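PDB 7DVV: HTH marR-type domain-containing protein from Streptococcus agalactiae serotype III, which senses heme and binds operator DNA as a MarR-type winged helix-turn-helix transcription factor, probably regulating transcription in response to heme. Local coordinates for a contact of chain A with DNA and the interface of chains A and B. Sequence-based numbering; all coordinates share one arbitrary frame. Chains: chain A/B, HTH marR-type domain-containing protein.

Contact 1: a contact of chain A with DNA. Residues chain A 86-89. With nucleotides of chain C; nucleotides of chain D.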
# COMPACT_ATOMS: atom_id res chain seq x y z
N THR A 86 12.57 -33.87 9.57
CA THR A 86 14.01 -33.74 9.70
C THR A 86 14.35 -32.58 10.64
O THR A 86 15.01 -32.78 11.66
CB THR A 86 14.67 -33.64 8.32
OG1 THR A 86 14.69 -32.25 8.01
CG2 THR A 86 13.96 -34.42 7.24
N ASP A 87 13.87 -31.36 10.30
CA ASP A 87 14.09 -30.16 11.09
C ASP A 87 12.82 -29.77 11.86
O ASP A 87 11.89 -29.27 11.25
CB ASP A 87 14.49 -28.99 10.19
CG ASP A 87 15.13 -27.87 11.00
OD1 ASP A 87 14.77 -27.71 12.20
OD2 ASP A 87 16.03 -27.19 10.43
N LYS A 88 12.78 -29.99 13.18
CA LYS A 88 11.52 -29.90 13.89
C LYS A 88 11.10 -28.44 14.04
O LYS A 88 10.05 -28.14 14.60
CB LYS A 88 11.61 -30.51 15.28
CG LYS A 88 11.76 -32.02 15.36
CD LYS A 88 12.18 -32.41 16.77
CE LYS A 88 11.38 -33.58 17.31
NZ LYS A 88 12.09 -34.26 18.42
N ARG A 89 11.94 -27.53 13.55
CA ARG A 89 11.62 -26.11 13.61
C ARG A 89 10.70 -25.77 12.44
O ARG A 89 9.88 -24.89 12.59
CB ARG A 89 12.87 -25.23 13.49
CG ARG A 89 13.87 -25.37 14.62
CD ARG A 89 15.19 -24.63 14.38
NE ARG A 89 15.87 -24.99 13.15
CZ ARG A 89 17.05 -24.52 12.77
NH1 ARG A 89 17.70 -23.65 13.52
NH2 ARG A 89 17.60 -24.94 11.65
P DT C 24 11.38 -28.69 20.55
OP1 DT C 24 10.37 -29.56 19.85
OP2 DT C 24 11.81 -29.07 21.91
O5' DT C 24 12.64 -28.46 19.62
C5' DT C 24 12.31 -28.05 18.31
C4' DT C 24 13.54 -27.56 17.62
O4' DT C 24 14.05 -26.38 18.27
C3' DT C 24 14.67 -28.58 17.64
O3' DT C 24 14.83 -28.90 16.27
C2' DT C 24 15.89 -27.80 18.12
C1' DT C 24 15.43 -26.36 17.94
N1 DT C 24 16.07 -25.34 18.76
C2 DT C 24 16.83 -24.39 18.12
O2 DT C 24 17.03 -24.41 16.91
N3 DT C 24 17.35 -23.42 18.94
C4 DT C 24 17.18 -23.31 20.31
O4 DT C 24 17.68 -22.36 20.91
C5 DT C 24 16.36 -24.35 20.92
C7 DT C 24 16.10 -24.29 22.40
C6 DT C 24 15.85 -25.29 20.12
P DT C 25 15.64 -30.18 15.92
OP1 DT C 25 14.91 -30.92 14.83
OP2 DT C 25 15.88 -30.85 17.22
O5' DT C 25 16.96 -29.56 15.27
C5' DT C 25 16.84 -28.71 14.12
C4' DT C 25 18.10 -27.89 13.94
O4' DT C 25 18.31 -27.00 15.06
C3' DT C 25 19.38 -28.72 13.80
O3' DT C 25 19.80 -28.36 12.49
C2' DT C 25 20.25 -28.30 14.98
C1' DT C 25 19.72 -26.91 15.30
N1 DT C 25 19.92 -26.33 16.67
C2 DT C 25 20.50 -25.08 16.79
O2 DT C 25 20.96 -24.46 15.84
N3 DT C 25 20.57 -24.60 18.08
C4 DT C 25 20.06 -25.20 19.22
O4 DT C 25 20.19 -24.64 20.30
C5 DT C 25 19.42 -26.47 19.01
C7 DT C 25 18.85 -27.19 20.20
C6 DT C 25 19.37 -26.97 17.77
P DT D 6 21.41 -17.39 10.72
OP1 DT D 6 21.94 -17.82 9.38
OP2 DT D 6 21.10 -15.95 10.99
O5' DT D 6 20.15 -18.30 11.03
C5' DT D 6 20.18 -19.71 10.74
C4' DT D 6 18.87 -20.33 11.15
O4' DT D 6 18.66 -20.17 12.57
C3' DT D 6 17.64 -19.70 10.49
O3' DT D 6 17.08 -20.66 9.59
C2' DT D 6 16.72 -19.34 11.65
C1' DT D 6 17.27 -20.17 12.79
N1 DT D 6 17.05 -19.62 14.13
C2 DT D 6 16.43 -20.38 15.10
O2 DT D 6 15.99 -21.50 14.89
N3 DT D 6 16.32 -19.77 16.32
C4 DT D 6 16.79 -18.52 16.68
O4 DT D 6 16.63 -18.12 17.82
C5 DT D 6 17.47 -17.79 15.62
C7 DT D 6 18.01 -16.43 15.90
C6 DT D 6 17.53 -18.36 14.41
P DA D 7 15.68 -20.33 8.86
OP1 DA D 7 15.53 -21.24 7.71
OP2 DA D 7 15.63 -18.84 8.65
O5' DA D 7 14.59 -20.81 9.93
C5' DA D 7 14.40 -22.19 10.18
C4' DA D 7 13.05 -22.39 10.81
O4' DA D 7 13.09 -21.98 12.19
C3' DA D 7 11.92 -21.61 10.14
O3' DA D 7 10.72 -22.39 10.05
C2' DA D 7 11.66 -20.47 11.12
C1' DA D 7 12.02 -21.05 12.46
N9 DA D 7 12.52 -20.06 13.41
C8 DA D 7 13.43 -19.05 13.20
N7 DA D 7 13.77 -18.40 14.28
C5 DA D 7 13.00 -18.99 15.28
C6 DA D 7 12.88 -18.74 16.66
N6 DA D 7 13.55 -17.78 17.30
N1 DA D 7 12.04 -19.53 17.37
C2 DA D 7 11.38 -20.50 16.73
N3 DA D 7 11.42 -20.84 15.44
C4 DA D 7 12.25 -20.03 14.76
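A:Arg89 dips from the wing of the winged helix-turn-helix domain into the minor groove, with the sugars of DT25 of chain C and DA7 of chain D flanking its guanidinium. One face of that flat cation, a shape suited to a narrow groove, has O4' of the DT25 deoxyribose over its centre, 3.5 Å above the plane; the opposite face has the DA7 sugar carbon C5' farther off and toward the rim. The side chain leaves the backbone with CG anti to the carbonyl carbon (chi1 -64°), then bends at chi3 (-56°), and NH1 comes to lie 3.1 Å from O2 of the paired DT6 of chain D, a weak, bent hydrogen bond on the sugar edge. A:Arg89 meets A:Asp87 side-on in a salt bridge, NE to OD1 and NH2 to OD2 (3.0 Å), each through a syn lone pair; the NE bond is the more tilted from the guanidinium plane. OD1 also takes the backbone N of A:Arg89 on its anti side, well out of the carboxylate plane. A short acid suits this place, bracing the arginine while passing beside the DT25 sugar. The backbone N of A:Lys88 donates a nearly straight bond (166°) to the phosphate oxygen OP1 of DT25 at 2.8 Å; the lysine's aliphatic CB and CG lie against that oxygen, and its cationic end probably favours the phosphate backbone. The backbone-to-phosphate bond and the braced, sugar-flanked arginine together anchor the wing to the operator.

Contact 2: the interface of chains A and B. Residues chain A 3-5; chain B 110, 114, 130.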
# COMPACT_ATOMS: atom_id res chain seq x y z
N ASN A 3 3.47 15.70 0.09
CA ASN A 3 2.40 16.43 -0.67
C ASN A 3 1.95 15.56 -1.84
O ASN A 3 0.89 14.94 -1.77
CB ASN A 3 2.81 17.87 -0.99
CG ASN A 3 1.96 18.55 -2.05
OD1 ASN A 3 0.77 18.25 -2.19
ND2 ASN A 3 2.55 19.46 -2.80
N PRO A 4 2.73 15.44 -2.95
CA PRO A 4 2.37 14.50 -4.01
C PRO A 4 2.73 13.08 -3.60
O PRO A 4 2.08 12.14 -4.05
CB PRO A 4 3.19 15.01 -5.20
CG PRO A 4 4.43 15.57 -4.56
CD PRO A 4 3.96 16.19 -3.26
N LEU A 5 3.72 12.91 -2.71
CA LEU A 5 4.09 11.56 -2.33
C LEU A 5 2.92 10.86 -1.64
O LEU A 5 2.84 9.63 -1.64
CB LEU A 5 5.34 11.55 -1.44
CG LEU A 5 6.27 10.35 -1.68
CD1 LEU A 5 5.53 9.01 -1.80
CD2 LEU A 5 7.11 10.59 -2.92
N LEU B 110 8.99 17.15 4.35
CA LEU B 110 8.53 16.98 2.98
C LEU B 110 9.50 17.60 1.98
O LEU B 110 9.84 16.96 0.98
CB LEU B 110 7.10 17.48 2.78
CG LEU B 110 5.95 16.62 3.35
CD1 LEU B 110 4.60 17.00 2.74
CD2 LEU B 110 6.17 15.11 3.21
N HIS B 114 11.57 15.30 -1.36
CA HIS B 114 11.62 15.48 -2.81
C HIS B 114 13.07 15.74 -3.21
O HIS B 114 13.61 15.08 -4.08
CB HIS B 114 10.57 16.51 -3.24
CG HIS B 114 9.24 16.18 -2.63
ND1 HIS B 114 9.09 15.98 -1.26
CD2 HIS B 114 8.03 15.96 -3.17
CE1 HIS B 114 7.84 15.67 -0.99
NE2 HIS B 114 7.17 15.64 -2.14
N LYS B 130 3.79 10.04 -14.76
CA LYS B 130 2.59 10.49 -14.07
C LYS B 130 1.38 10.33 -15.00
O LYS B 130 0.25 10.24 -14.57
CB LYS B 130 2.76 11.90 -13.48
CG LYS B 130 3.04 11.97 -11.97
CD LYS B 130 3.20 13.36 -11.34
CE LYS B 130 3.58 13.35 -9.87
NZ LYS B 130 3.68 14.72 -9.31
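A:Pro4 and B:His114 meet tip to tip at the dimer interface, where the start of helix 4-25 of one subunit presses on helix 97-117 of the other. Proline suits a first helical turn, where its missing N-H costs no helical bond, and its compact ring offers a carbon surface to the imidazole. CD of A:Pro4 lies 3.4 Å from NE2 of B:His114, while CG sits at the edge of the imidazole, in its plane. The approach is therefore rim against rim, without ring stacking. The histidine holds CG anti to its carbonyl carbon, with chi1 -49°, and its ND1 donates to the backbone O of B:Leu110 one turn earlier at 2.6 Å. Although bent and tilted from the ring plane, that bond probably helps fix the ring's rotation, with NE2 facing the proline. B:His114 is also an axial heme iron ligand of this protein, and in this arrangement proline carbons lie beside its NE2. Next to the ring, the branched end of B:Leu110 turns its CD1 toward the backbone of A:Asn3, 4.1 Å from CA, supplying an apolar neighbour for the first ordered residue of chain A. Away from this core the contact loosens. A:Leu5 gives up little surface here, its backbone N lying 4.4 Å from NE2 of B:His114. B:Lys130, from helix 123-138, spans the distance with a chain extended beyond CG; its long methylene arm suits a peripheral reach, but its amine finds no polar partner within bonding reach across this patch. On this looser side, NZ of B:Lys130 stops 4.1 Å from CB of A:Pro4.

About 47 Å separates the C-alpha centres of contact 1 and contact 2, and they have no residue in common. Chain A takes part in both: contact 1 uses the loop between strands 79-83 and 91-95, contact 2 the start of helix 4-25 against helices 97-117 and 123-138 of chain B. The two-fold repeats contact 2 with the chains exchanged, and the other subunit carries the same wing, so the dimer presents two wings to DNA. Because contact 2 includes a heme-ligating histidine, heme binding there could plausibly alter how the distant wings are set; this structure alone does not show such a change.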